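Local coordinates for uncharacterized LolA superfamily protein NE2245 (Nitrosomonas europaea ATCC 19718, PDB 3BUU) that is of unknown function but may bind lipid or acyl chains and take part in outer-membrane lipoprotein sorting, at residues A[51-56]-A[112-117]; A[11-16]-A[133-138]; A[17-22]-A[155-160]; A[118-123]-A[146-151]. One frame throughout, in Å; residues are numbered along the deposited sequence. Where two conformers were deposited one is given.

In the fold
Contact 2 is the buried core of the set: the four touching residues are aliphatic, and they seat helix 9-20 against the antiparallel strands. Contact 3 uses the C-terminal end of the same helix and is only partly buried, pressing one isoleucine on a turn and the proline after it. Contact 1 is small, polar and water-mediated, and links a hairpin tip to the loop before strand 115-125; a T112-D17 hydrogen bond ties it to the helix of contact 3. Contact 4, centred about 18 Å from the chain centre, lies farthest out and mixes leucines with a charged network. Strand 128-137, which carries half of contact 2, runs between the two strands of contact 4.

Contact 1. Residues A[51-56]-A[112-117]; sequences KGNENS and TGDYHP
A beta-hairpin turn between strands 39-51 and 55-62 brings N53 up to T112 and D114, in the loop that leads into strand 115-125. A classic bulge sets E54 and N55 opposite the single residue K51, and this turn leaves the N53 amide projecting toward the loop. N53 and D114 approach from opposite directions with amide and carboxylate planes 23° apart; at 3.8 Å, N53 ND2 and D114 OD1 are too far apart for a direct hydrogen bond. One water closes the distance, accepting from N53 ND2 at 3.0 Å and donating to D114 OD1 at 2.8 Å. T112 O lies 3.3 Å from N53 ND2, but the angle is too poor for a bond. Two backbone bonds to the loop hold the amide: N53 OD1 accepts from A109 N, and N53 ND2 donates to N110 O. D114 OD1 further makes salt bridges with R76 and R108, which probably favour its charged form. The arrangement is a hairpin tip docked by side-chain-to-backbone bonds and a bridging water on a connecting loop.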
loop_
_atom_site.group_PDB
_atom_site.type_symbol
_atom_site.label_atom_id
_atom_site.label_comp_id
_atom_site.label_asym_id
_atom_site.label_seq_id
_atom_site.Cartn_x
_atom_site.Cartn_y
_atom_site.Cartn_z
ATOM N N LYS A 51 -7.540 -7.716 5.424
ATOM C CA LYS A 51 -8.803 -8.255 5.054
ATOM C C LYS A 51 -9.439 -7.356 3.983
ATOM O O LYS A 51 -10.407 -6.632 4.217
ATOM C CB LYS A 51 -9.694 -8.461 6.273
ATOM C CG LYS A 51 -10.883 -9.326 5.994
ATOM C CD LYS A 51 -11.655 -9.600 7.272
ATOM C CE LYS A 51 -12.746 -10.585 7.013
ATOM N NZ LYS A 51 -13.560 -10.678 8.270
ATOM N N GLY A 52 -8.801 -7.362 2.820
ATOM C CA GLY A 52 -9.228 -6.544 1.704
ATOM C C GLY A 52 -9.149 -5.068 2.047
ATOM O O GLY A 52 -8.314 -4.616 2.803
ATOM N N ASN A 53 -10.055 -4.321 1.491
ATOM C CA ASN A 53 -10.116 -2.903 1.765
ATOM C C ASN A 53 -11.088 -2.585 2.878
ATOM O O ASN A 53 -11.239 -1.416 3.239
ATOM C CB ASN A 53 -10.470 -2.144 0.500
ATOM C CG ASN A 53 -9.332 -2.046 -0.468
ATOM O OD1 ASN A 53 -8.217 -2.486 -0.188
ATOM N ND2 ASN A 53 -9.607 -1.451 -1.625
ATOM N N GLU A 54 -11.687 -3.668 3.416
ATOM C CA GLU A 54 -12.698 -3.703 4.505
ATOM C C GLU A 54 -12.106 -3.374 5.867
ATOM O O GLU A 54 -12.587 -2.507 6.587
ATOM C CB GLU A 54 -13.495 -5.047 4.532
ATOM C CG GLU A 54 -12.759 -6.290 4.954
ATOM C CD GLU A 54 -13.569 -7.535 4.749
ATOM O OE1 GLU A 54 -14.421 -7.817 5.632
ATOM O OE2 GLU A 54 -13.388 -8.238 3.715
ATOM N N ASN A 55 -11.081 -4.133 6.229
ATOM C CA ASN A 55 -10.467 -4.126 7.557
ATOM C C ASN A 55 -9.013 -4.466 7.444
ATOM O O ASN A 55 -8.620 -5.279 6.628
ATOM C CB ASN A 55 -11.099 -5.184 8.494
ATOM C CG ASN A 55 -12.455 -4.816 8.940
ATOM O OD1 ASN A 55 -13.404 -5.427 8.516
ATOM N ND2 ASN A 55 -12.567 -3.805 9.779
ATOM N N SER A 56 -8.193 -3.888 8.336
ATOM C CA SER A 56 -6.840 -4.335 8.471
ATOM C C SER A 56 -6.319 -3.867 9.820
ATOM O O SER A 56 -6.888 -2.962 10.462
ATOM C CB SER A 56 -5.955 -3.836 7.354
ATOM O OG SER A 56 -5.842 -2.438 7.405
ATOM N N THR A 112 -8.863 -1.659 -6.636
ATOM C CA THR A 112 -10.283 -1.857 -6.975
ATOM C C THR A 112 -11.127 -1.485 -5.775
ATOM O O THR A 112 -10.813 -1.872 -4.640
ATOM C CB THR A 112 -10.534 -3.287 -7.401
ATOM O OG1 THR A 112 -9.823 -3.562 -8.610
ATOM C CG2 THR A 112 -12.013 -3.556 -7.678
ATOM N N GLY A 113 -12.188 -0.721 -6.035
ATOM C CA GLY A 113 -13.118 -0.272 -5.000
ATOM C C GLY A 113 -12.813 1.132 -4.492
ATOM O O GLY A 113 -13.694 1.833 -3.997
ATOM N N ASP A 114 -11.553 1.544 -4.577
ATOM C CA ASP A 114 -11.151 2.880 -4.126
ATOM C C ASP A 114 -11.018 3.878 -5.272
ATOM O O ASP A 114 -10.996 5.074 -5.050
ATOM C CB ASP A 114 -9.802 2.819 -3.394
ATOM C CG ASP A 114 -9.891 2.331 -1.969
ATOM O OD1 ASP A 114 -11.038 2.037 -1.511
ATOM O OD2 ASP A 114 -8.798 2.266 -1.310
ATOM N N TYR A 115 -10.859 3.365 -6.508
ATOM C CA TYR A 115 -10.564 4.183 -7.670
ATOM C C TYR A 115 -11.402 3.712 -8.836
ATOM O O TYR A 115 -11.560 2.509 -9.058
ATOM C CB TYR A 115 -9.085 4.061 -8.118
ATOM C CG TYR A 115 -8.150 4.490 -7.027
ATOM C CD1 TYR A 115 -7.785 5.826 -6.882
ATOM C CD2 TYR A 115 -7.687 3.585 -6.092
ATOM C CE1 TYR A 115 -6.989 6.248 -5.816
ATOM C CE2 TYR A 115 -6.902 3.991 -5.020
ATOM C CZ TYR A 115 -6.557 5.320 -4.875
ATOM O OH TYR A 115 -5.814 5.726 -3.809
ATOM N N HIS A 116 -11.878 4.666 -9.627
ATOM C CA HIS A 116 -12.498 4.355 -10.915
ATOM C C HIS A 116 -11.377 4.294 -11.964
ATOM O O HIS A 116 -10.642 5.271 -12.101
ATOM C CB HIS A 116 -13.462 5.474 -11.262
ATOM C CG HIS A 116 -13.816 5.496 -12.730
ATOM N ND1 HIS A 116 -14.809 4.718 -13.277
ATOM C CD2 HIS A 116 -13.222 6.129 -13.779
ATOM C CE1 HIS A 116 -14.862 4.913 -14.591
ATOM N NE2 HIS A 116 -13.903 5.766 -14.915
ATOM N N PRO A 117 -11.206 3.164 -12.659
ATOM C CA PRO A 117 -10.163 3.054 -13.669
ATOM C C PRO A 117 -10.630 3.381 -15.088
ATOM O O PRO A 117 -11.739 3.042 -15.466
ATOM C CB PRO A 117 -9.804 1.569 -13.588
ATOM C CG PRO A 117 -11.094 0.901 -13.279
ATOM C CD PRO A 117 -11.892 1.886 -12.449
HETATM O O HOH W 1 -12.363 -0.371 -1.771
#

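Contact 2. Residues A[11-16]-A[133-138]; sequences SILEKA and LELTGI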
loop_
_atom_site.group_PDB
_atom_site.type_symbol
_atom_site.label_atom_id
_atom_site.label_comp_id
_atom_site.label_asym_id
_atom_site.label_seq_id
_atom_site.Cartn_x
_atom_site.Cartn_y
_atom_site.Cartn_z
ATOM N N SER A 11 -11.188 -4.872 -15.554
ATOM C CA SER A 11 -10.574 -6.197 -15.486
ATOM C C SER A 11 -9.065 -6.132 -15.402
ATOM O O SER A 11 -8.463 -6.937 -14.714
ATOM C CB SER A 11 -11.067 -7.130 -16.585
ATOM O OG SER A 11 -10.538 -6.796 -17.841
ATOM N N ILE A 12 -8.452 -5.155 -16.072
ATOM C CA ILE A 12 -7.017 -4.958 -15.997
ATOM C C ILE A 12 -6.639 -4.651 -14.542
ATOM O O ILE A 12 -5.699 -5.220 -13.995
ATOM C CB ILE A 12 -6.552 -3.822 -16.933
ATOM C CG1 ILE A 12 -6.779 -4.206 -18.405
ATOM C CG2 ILE A 12 -5.076 -3.533 -16.724
ATOM C CD1 ILE A 12 -6.666 -2.992 -19.316
ATOM N N LEU A 13 -7.365 -3.728 -13.923
ATOM C CA LEU A 13 -7.063 -3.362 -12.545
ATOM C C LEU A 13 -7.249 -4.549 -11.608
ATOM O O LEU A 13 -6.448 -4.741 -10.697
ATOM C CB LEU A 13 -7.945 -2.188 -12.107
ATOM C CG LEU A 13 -7.532 -1.600 -10.769
ATOM C CD1 LEU A 13 -6.122 -1.067 -10.761
ATOM C CD2 LEU A 13 -8.586 -0.522 -10.370
ATOM N N GLU A 14 -8.319 -5.312 -11.815
ATOM C CA GLU A 14 -8.564 -6.513 -11.004
ATOM C C GLU A 14 -7.414 -7.497 -11.101
ATOM O O GLU A 14 -6.972 -8.083 -10.107
ATOM C CB GLU A 14 -9.850 -7.217 -11.478
ATOM C CG GLU A 14 -11.124 -6.612 -10.920
ATOM C CD GLU A 14 -12.403 -6.993 -11.656
ATOM O OE1 GLU A 14 -12.369 -7.557 -12.773
ATOM O OE2 GLU A 14 -13.478 -6.679 -11.101
ATOM N N LYS A 15 -6.946 -7.699 -12.325
ATOM C CA LYS A 15 -5.858 -8.635 -12.570
ATOM C C LYS A 15 -4.577 -8.168 -11.934
ATOM O O LYS A 15 -3.839 -8.980 -11.345
ATOM C CB LYS A 15 -5.688 -8.953 -14.049
ATOM C CG LYS A 15 -6.878 -9.726 -14.601
ATOM C CD LYS A 15 -6.941 -9.871 -16.091
ATOM C CE LYS A 15 -8.257 -10.558 -16.485
ATOM N NZ LYS A 15 -8.359 -11.917 -15.886
ATOM N N ALA A 16 -4.287 -6.882 -12.033
ATOM C CA ALA A 16 -3.097 -6.344 -11.371
ATOM C C ALA A 16 -3.210 -6.468 -9.836
ATOM O O ALA A 16 -2.244 -6.860 -9.153
ATOM C CB ALA A 16 -2.866 -4.906 -11.818
ATOM N N LEU A 133 -3.320 3.015 -16.804
ATOM C CA LEU A 133 -4.638 3.292 -16.282
ATOM C C LEU A 133 -4.624 4.567 -15.467
ATOM O O LEU A 133 -3.746 4.758 -14.632
ATOM C CB LEU A 133 -5.124 2.168 -15.346
ATOM C CG LEU A 133 -5.235 0.779 -15.992
ATOM C CD1 LEU A 133 -5.764 -0.260 -14.959
ATOM C CD2 LEU A 133 -6.139 0.798 -17.196
ATOM N N GLU A 134 -5.617 5.414 -15.670
ATOM C CA GLU A 134 -5.853 6.546 -14.793
ATOM C C GLU A 134 -6.875 6.103 -13.743
ATOM O O GLU A 134 -8.005 5.711 -14.096
ATOM C CB GLU A 134 -6.385 7.733 -15.593
ATOM C CG GLU A 134 -6.651 8.905 -14.668
ATOM C CD GLU A 134 -6.651 10.243 -15.359
ATOM O OE1 GLU A 134 -6.354 10.315 -16.562
ATOM O OE2 GLU A 134 -6.927 11.250 -14.681
ATOM N N LEU A 135 -6.463 6.158 -12.477
ATOM C CA LEU A 135 -7.298 5.744 -11.346
ATOM C C LEU A 135 -7.727 6.999 -10.641
ATOM O O LEU A 135 -6.909 7.726 -10.061
ATOM C CB LEU A 135 -6.457 4.882 -10.407
ATOM C CG LEU A 135 -5.840 3.633 -11.008
ATOM C CD1 LEU A 135 -5.199 2.772 -9.934
ATOM C CD2 LEU A 135 -6.750 2.824 -11.847
ATOM N N THR A 136 -9.039 7.275 -10.665
ATOM C CA THR A 136 -9.576 8.454 -10.034
ATOM C C THR A 136 -10.175 8.058 -8.701
ATOM O O THR A 136 -11.052 7.206 -8.639
ATOM C CB THR A 136 -10.664 9.083 -10.953
ATOM O OG1 THR A 136 -10.106 9.442 -12.208
ATOM C CG2 THR A 136 -11.242 10.321 -10.276
ATOM N N GLY A 137 -9.703 8.677 -7.635
ATOM C CA GLY A 137 -10.190 8.333 -6.292
ATOM C C GLY A 137 -11.666 8.568 -6.192
ATOM O O GLY A 137 -12.181 9.592 -6.661
ATOM N N ILE A 138 -12.370 7.625 -5.590
ATOM C CA ILE A 138 -13.815 7.731 -5.521
ATOM C C ILE A 138 -14.229 8.946 -4.675
ATOM O O ILE A 138 -15.223 9.642 -5.000
ATOM C CB ILE A 138 -14.423 6.436 -4.963
ATOM C CG1 ILE A 138 -14.324 5.325 -6.026
ATOM C CG2 ILE A 138 -15.843 6.683 -4.502
ATOM C CD1 ILE A 138 -15.450 4.283 -6.046
#
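L13 and I12 of helix 9-20 meet L133 and L135 of strand 128-137 in a helix-on-sheet packing, consistent with the way a helix lines the curved sheet in the LolA fold. The axes of segments 11-16 and 133-137 cross at -87°, 10.6 Å apart at their closest, and I12 and L133, like L13 and L135, meet at a slant. L133 reaches out with its CD1 branch, which settles between the two helix residues: I12 CG2 comes to 3.8 Å from L133 CD1, and L13 CB touches the same methyl from its own side. The other strand leucine is met by branch ends. L13 swings its CG anti to the backbone N (chi1 -170°), which turns the isopropyl end toward L135, where both methyls of each leucine take part. Around this pair F111, P117 and L149 complete an apolar surround, while V151 covers I12. The side chains that meet are all aliphatic, so the contact rests on van der Waals packing and buried apolar surface. L13 CD1 stands 4.0 Å from L135 CD1 and L13 CD2 4.1 Å from L135 CD2.

Contact 3. Residues A[17-22]-A[155-160]; sequences DEIRFP and NFRPYK
The P158 ring takes I19 at its CD corner, where I19 CG2 stands 3.8 Å from P158 CD. Next to I19, the guanidinium of R20 has F21 CZ over one face, 3.3 Å above its plane and offset toward the rim, and the F21 ring carries R20 CG on a face of its own. R20 NH2 hydrogen-bonds to Y207 OH, and R20 also makes a cation-pi contact with Y207. I19 does nearly all the touching. With CG1 beside the backbone N (chi1 -73°), its CD1 pushes into the turn ahead of the strand, 3.3 Å from N155 O and 3.5 Å from F156 O. That turn is an Asx turn: N155 OD1 accepts from R157 N at 3.1 Å, the donor lying well above the carbonyl plane. Of the F156 side chain, CB comes nearest, 4.1 Å from I19 CD1. Its ring leads off to I12 and K15 of the same helix. The C-terminal end of helix 9-20 thus sits on the turn entering strand 158-164, with E185 of strand 185-195 against I19 and M186 against R157.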
loop_
_atom_site.group_PDB
_atom_site.type_symbol
_atom_site.label_atom_id
_atom_site.label_comp_id
_atom_site.label_asym_id
_atom_site.label_seq_id
_atom_site.Cartn_x
_atom_site.Cartn_y
_atom_site.Cartn_z
ATOM N N ASP A 17 -4.387 -6.133 -9.285
ATOM C CA ASP A 17 -4.606 -6.307 -7.849
ATOM C C ASP A 17 -4.388 -7.745 -7.394
ATOM O O ASP A 17 -3.804 -7.975 -6.329
ATOM C CB ASP A 17 -6.036 -5.957 -7.451
ATOM C CG ASP A 17 -6.338 -4.474 -7.245
ATOM O OD1 ASP A 17 -5.434 -3.645 -7.069
ATOM O OD2 ASP A 17 -7.578 -4.188 -7.216
ATOM N N GLU A 18 -4.893 -8.709 -8.175
ATOM C CA GLU A 18 -4.781 -10.101 -7.777
ATOM C C GLU A 18 -3.362 -10.653 -7.909
ATOM O O GLU A 18 -3.045 -11.631 -7.244
ATOM C CB GLU A 18 -5.808 -10.943 -8.487
ATOM C CG GLU A 18 -5.467 -11.312 -9.833
ATOM C CD GLU A 18 -6.599 -12.073 -10.527
ATOM O OE1 GLU A 18 -7.677 -12.260 -9.920
ATOM O OE2 GLU A 18 -6.412 -12.483 -11.672
ATOM N N ILE A 19 -2.520 -10.008 -8.717
ATOM C CA ILE A 19 -1.108 -10.329 -8.744
ATOM C C ILE A 19 -0.396 -9.750 -7.513
ATOM O O ILE A 19 0.457 -10.416 -6.930
ATOM C CB ILE A 19 -0.502 -9.898 -10.069
ATOM C CG1 ILE A 19 -0.985 -10.858 -11.156
ATOM C CG2 ILE A 19 1.016 -9.788 -9.980
ATOM C CD1 ILE A 19 -0.761 -10.329 -12.555
ATOM N N ARG A 20 -0.714 -8.514 -7.164
ATOM C CA ARG A 20 -0.077 -7.898 -6.024
ATOM C C ARG A 20 -0.354 -8.696 -4.743
ATOM O O ARG A 20 0.586 -8.996 -3.992
ATOM C CB ARG A 20 -0.593 -6.479 -5.915
ATOM C CG ARG A 20 -0.175 -5.680 -4.651
ATOM C CD ARG A 20 1.268 -5.195 -4.641
ATOM N NE ARG A 20 1.356 -4.183 -3.573
ATOM C CZ ARG A 20 2.080 -4.242 -2.438
ATOM N NH1 ARG A 20 2.860 -5.316 -2.132
ATOM N NH2 ARG A 20 1.987 -3.209 -1.595
ATOM N N PHE A 21 -1.619 -8.990 -4.477
ATOM C CA PHE A 21 -1.968 -9.661 -3.211
ATOM C C PHE A 21 -3.075 -10.670 -3.435
ATOM O O PHE A 21 -3.929 -10.509 -4.291
ATOM C CB PHE A 21 -2.518 -8.682 -2.163
ATOM C CG PHE A 21 -1.517 -7.784 -1.513
ATOM C CD1 PHE A 21 -0.330 -8.277 -0.985
ATOM C CD2 PHE A 21 -1.806 -6.448 -1.323
ATOM C CE1 PHE A 21 0.555 -7.437 -0.280
ATOM C CE2 PHE A 21 -0.917 -5.623 -0.623
ATOM C CZ PHE A 21 0.255 -6.130 -0.111
ATOM N N PRO A 22 -3.092 -11.724 -2.591
ATOM C CA PRO A 22 -4.233 -12.599 -2.581
ATOM C C PRO A 22 -5.508 -11.818 -2.342
ATOM O O PRO A 22 -5.507 -10.858 -1.545
ATOM C CB PRO A 22 -3.969 -13.502 -1.401
ATOM C CG PRO A 22 -2.578 -13.381 -1.082
ATOM C CD PRO A 22 -2.095 -12.076 -1.562
ATOM N N ASN A 155 1.065 -9.951 -19.134
ATOM C CA ASN A 155 0.773 -10.800 -17.970
ATOM C C ASN A 155 0.062 -10.037 -16.854
ATOM O O ASN A 155 -0.110 -10.596 -15.780
ATOM C CB ASN A 155 2.050 -11.445 -17.440
ATOM C CG ASN A 155 3.100 -10.442 -17.082
ATOM O OD1 ASN A 155 2.853 -9.242 -17.001
ATOM N ND2 ASN A 155 4.318 -10.935 -16.899
ATOM N N PHE A 156 -0.355 -8.789 -17.107
ATOM C CA PHE A 156 -1.095 -7.979 -16.143
ATOM C C PHE A 156 -0.323 -7.627 -14.910
ATOM O O PHE A 156 -0.901 -7.156 -13.932
ATOM C CB PHE A 156 -2.470 -8.584 -15.798
ATOM C CG PHE A 156 -3.331 -8.765 -17.013
ATOM C CD1 PHE A 156 -4.063 -7.705 -17.547
ATOM C CD2 PHE A 156 -3.402 -10.012 -17.617
ATOM C CE1 PHE A 156 -4.858 -7.874 -18.683
ATOM C CE2 PHE A 156 -4.202 -10.205 -18.745
ATOM C CZ PHE A 156 -4.922 -9.148 -19.282
ATOM N N ARG A 157 0.998 -7.802 -14.936
ATOM C CA ARG A 157 1.767 -7.421 -13.753
ATOM C C ARG A 157 1.772 -5.906 -13.564
ATOM O O ARG A 157 1.985 -5.155 -14.517
ATOM C CB ARG A 157 3.205 -7.864 -13.845
ATOM C CG ARG A 157 3.448 -9.298 -13.590
ATOM C CD ARG A 157 4.924 -9.573 -13.691
ATOM N NE ARG A 157 5.112 -10.978 -13.590
ATOM C CZ ARG A 157 6.310 -11.524 -13.541
ATOM N NH1 ARG A 157 7.375 -10.738 -13.628
ATOM N NH2 ARG A 157 6.429 -12.831 -13.418
ATOM N N PRO A 158 1.644 -5.448 -12.309
ATOM C CA PRO A 158 1.911 -4.016 -12.078
ATOM C C PRO A 158 3.382 -3.741 -12.344
ATOM O O PRO A 158 4.258 -4.510 -11.915
ATOM C CB PRO A 158 1.509 -3.841 -10.600
ATOM C CG PRO A 158 1.740 -5.190 -9.973
ATOM C CD PRO A 158 1.413 -6.198 -11.059
ATOM N N TYR A 159 3.644 -2.586 -12.955
ATOM C CA TYR A 159 4.991 -2.210 -13.322
ATOM C C TYR A 159 5.464 -1.000 -12.536
ATOM O O TYR A 159 6.506 -1.047 -11.892
ATOM C CB TYR A 159 5.055 -1.966 -14.839
ATOM C CG TYR A 159 6.346 -1.389 -15.345
ATOM C CD1 TYR A 159 7.552 -2.042 -15.168
ATOM C CD2 TYR A 159 6.347 -0.185 -16.021
ATOM C CE1 TYR A 159 8.730 -1.496 -15.646
ATOM C CE2 TYR A 159 7.509 0.366 -16.492
ATOM C CZ TYR A 159 8.682 -0.296 -16.319
ATOM O OH TYR A 159 9.861 0.247 -16.767
ATOM N N LYS A 160 4.713 0.100 -12.597
ATOM C CA LYS A 160 5.076 1.308 -11.893
ATOM C C LYS A 160 3.828 2.142 -11.746
ATOM O O LYS A 160 2.799 1.901 -12.403
ATOM C CB LYS A 160 6.185 2.074 -12.660
ATOM C CG LYS A 160 5.732 2.775 -13.918
ATOM C CD LYS A 160 6.881 3.477 -14.632
ATOM C CE LYS A 160 6.353 4.281 -15.841
ATOM N NZ LYS A 160 7.449 5.053 -16.473
#

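Contact 4. Residues A[118-123]-A[146-151]; sequences QLLRNE and KVLLWV
E123 and W150 carry the polar part of this contact between strands 115-125 and 146-152. W150 NE1 donates to E123 OE1 at 2.8 Å with an N-H...O angle of 163°; the oxygen lies at the indole edge, in the ring plane, yet the N-H comes down on the carboxylate from above, 77° out of its plane. The other oxygen is gripped side-on by arginine: R121 NE is 2.6 Å and R121 NH2 2.8 Å from E123 OE2, which lies close to the guanidinium plane. Three bonds therefore fix the rotation of the carboxylate and probably stabilise its charge. R121 begins with CG wedged between backbone N and carbonyl carbon (chi1 62°), then runs extended to NE, and the turned guanidinium puts R121 NH2 3.6 Å from W150 CZ2, an oblique contact. A glutamine in place of E123 would probably leave the guanidinium without its counter-charge and free R121 to turn away from the indole. K160 makes a cation-pi contact with W150. The apolar part is smaller: L120 CD2 meets L148 CD2 at 3.9 Å. On the backbone side, a classic beta bulge pairs L120 and R121 with V132 of strand 128-137. This is packing between next-nearest strands of an antiparallel sheet, whose side chains meet over the intervening strand 128-137.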
loop_
_atom_site.group_PDB
_atom_site.type_symbol
_atom_site.label_atom_id
_atom_site.label_comp_id
_atom_site.label_asym_id
_atom_site.label_seq_id
_atom_site.Cartn_x
_atom_site.Cartn_y
_atom_site.Cartn_z
ATOM N N GLN A 118 -9.752 4.005 -15.852
ATOM C CA GLN A 118 -9.987 4.237 -17.257
ATOM C C GLN A 118 -8.640 4.143 -17.924
ATOM O O GLN A 118 -7.633 4.621 -17.402
ATOM C CB GLN A 118 -10.598 5.629 -17.440
ATOM C CG GLN A 118 -10.921 6.021 -18.883
ATOM C CD GLN A 118 -11.766 7.308 -18.951
ATOM O OE1 GLN A 118 -12.709 7.506 -18.186
ATOM N NE2 GLN A 118 -11.447 8.155 -19.904
ATOM N N LEU A 119 -8.613 3.560 -19.118
ATOM C CA LEU A 119 -7.367 3.564 -19.868
ATOM C C LEU A 119 -7.019 4.973 -20.303
ATOM O O LEU A 119 -7.806 5.619 -21.008
ATOM C CB LEU A 119 -7.491 2.654 -21.087
ATOM C CG LEU A 119 -6.242 2.475 -21.951
ATOM C CD1 LEU A 119 -5.164 1.648 -21.288
ATOM C CD2 LEU A 119 -6.628 1.916 -23.301
ATOM N N LEU A 120 -5.857 5.463 -19.918
ATOM C CA LEU A 120 -5.374 6.781 -20.332
ATOM C C LEU A 120 -4.689 6.629 -21.676
ATOM O O LEU A 120 -4.975 7.373 -22.621
ATOM C CB LEU A 120 -4.445 7.362 -19.252
ATOM C CG LEU A 120 -3.861 8.722 -19.655
ATOM C CD1 LEU A 120 -4.981 9.763 -19.867
ATOM C CD2 LEU A 120 -2.924 9.128 -18.553
ATOM N N ARG A 121 -3.757 5.694 -21.778
ATOM C CA ARG A 121 -3.000 5.459 -22.987
ATOM C C ARG A 121 -2.326 4.113 -22.862
ATOM O O ARG A 121 -2.239 3.570 -21.767
ATOM C CB ARG A 121 -1.946 6.570 -23.223
ATOM C CG ARG A 121 -0.899 6.658 -22.131
ATOM C CD ARG A 121 0.127 7.772 -22.385
ATOM N NE ARG A 121 1.089 7.905 -21.250
ATOM C CZ ARG A 121 0.988 8.733 -20.206
ATOM N NH1 ARG A 121 -0.014 9.591 -20.098
ATOM N NH2 ARG A 121 1.914 8.683 -19.245
ATOM N N ASN A 122 -1.835 3.602 -23.976
ATOM C CA ASN A 122 -0.853 2.530 -23.972
ATOM C C ASN A 122 0.533 3.093 -24.150
ATOM O O ASN A 122 0.681 4.095 -24.835
ATOM C CB ASN A 122 -1.254 1.518 -25.064
ATOM C CG ASN A 122 -2.571 0.785 -24.708
ATOM O OD1 ASN A 122 -2.739 0.317 -23.608
ATOM N ND2 ASN A 122 -3.520 0.775 -25.620
ATOM N N GLU A 123 1.539 2.491 -23.533
ATOM C CA GLU A 123 2.926 2.909 -23.708
ATOM C C GLU A 123 3.810 1.708 -23.953
ATOM O O GLU A 123 3.614 0.667 -23.349
ATOM C CB GLU A 123 3.467 3.588 -22.442
ATOM C CG GLU A 123 3.106 4.990 -22.202
ATOM C CD GLU A 123 3.838 5.668 -21.047
ATOM O OE1 GLU A 123 4.854 5.189 -20.498
ATOM O OE2 GLU A 123 3.370 6.779 -20.747
ATOM N N LYS A 146 -5.617 10.782 -7.445
ATOM C CA LYS A 146 -5.326 10.284 -8.766
ATOM C C LYS A 146 -4.058 9.460 -8.727
ATOM O O LYS A 146 -3.062 9.877 -8.138
ATOM C CB LYS A 146 -5.167 11.473 -9.767
ATOM C CG LYS A 146 -4.573 11.127 -11.097
ATOM C CD LYS A 146 -4.362 12.425 -11.923
ATOM C CE LYS A 146 -3.477 12.193 -13.102
ATOM N NZ LYS A 146 -3.454 13.429 -13.938
ATOM N N VAL A 147 -4.100 8.302 -9.393
ATOM C CA VAL A 147 -2.921 7.451 -9.575
ATOM C C VAL A 147 -2.866 7.086 -11.062
ATOM O O VAL A 147 -3.913 6.753 -11.634
ATOM C CB VAL A 147 -3.029 6.165 -8.714
ATOM C CG1 VAL A 147 -1.774 5.288 -8.873
ATOM C CG2 VAL A 147 -3.189 6.539 -7.244
ATOM N N LEU A 148 -1.691 7.072 -11.682
ATOM C CA LEU A 148 -1.517 6.447 -12.989
ATOM C C LEU A 148 -0.757 5.164 -12.741
ATOM O O LEU A 148 0.301 5.176 -12.129
ATOM C CB LEU A 148 -0.726 7.359 -13.949
ATOM C CG LEU A 148 -1.361 8.704 -14.279
ATOM C CD1 LEU A 148 -0.519 9.386 -15.352
ATOM C CD2 LEU A 148 -2.814 8.591 -14.653
ATOM N N LEU A 149 -1.313 4.051 -13.208
ATOM C CA LEU A 149 -0.756 2.728 -12.977
ATOM C C LEU A 149 -0.419 2.072 -14.313
ATOM O O LEU A 149 -1.292 1.941 -15.173
ATOM C CB LEU A 149 -1.770 1.860 -12.203
ATOM C CG LEU A 149 -1.296 0.426 -11.903
ATOM C CD1 LEU A 149 -0.140 0.389 -10.931
ATOM C CD2 LEU A 149 -2.460 -0.403 -11.418
ATOM N N TRP A 150 0.840 1.672 -14.478
ATOM C CA TRP A 150 1.286 0.922 -15.637
ATOM C C TRP A 150 1.123 -0.566 -15.353
ATOM O O TRP A 150 1.668 -1.067 -14.356
ATOM C CB TRP A 150 2.759 1.215 -15.919
ATOM C CG TRP A 150 3.068 2.476 -16.662
ATOM C CD1 TRP A 150 3.610 2.537 -17.901
ATOM C CD2 TRP A 150 2.921 3.836 -16.217
ATOM N NE1 TRP A 150 3.768 3.848 -18.283
ATOM C CE2 TRP A 150 3.328 4.660 -17.277
ATOM C CE3 TRP A 150 2.460 4.432 -15.037
ATOM C CZ2 TRP A 150 3.325 6.040 -17.213
ATOM C CZ3 TRP A 150 2.434 5.848 -14.951
ATOM C CH2 TRP A 150 2.878 6.622 -16.057
ATOM N N VAL A 151 0.423 -1.266 -16.234
ATOM C CA VAL A 151 0.148 -2.681 -16.106
ATOM C C VAL A 151 0.659 -3.347 -17.381
ATOM O O VAL A 151 0.274 -2.966 -18.496
ATOM C CB VAL A 151 -1.357 -2.935 -15.891
ATOM C CG1 VAL A 151 -1.606 -4.442 -15.813
ATOM C CG2 VAL A 151 -1.849 -2.272 -14.628
#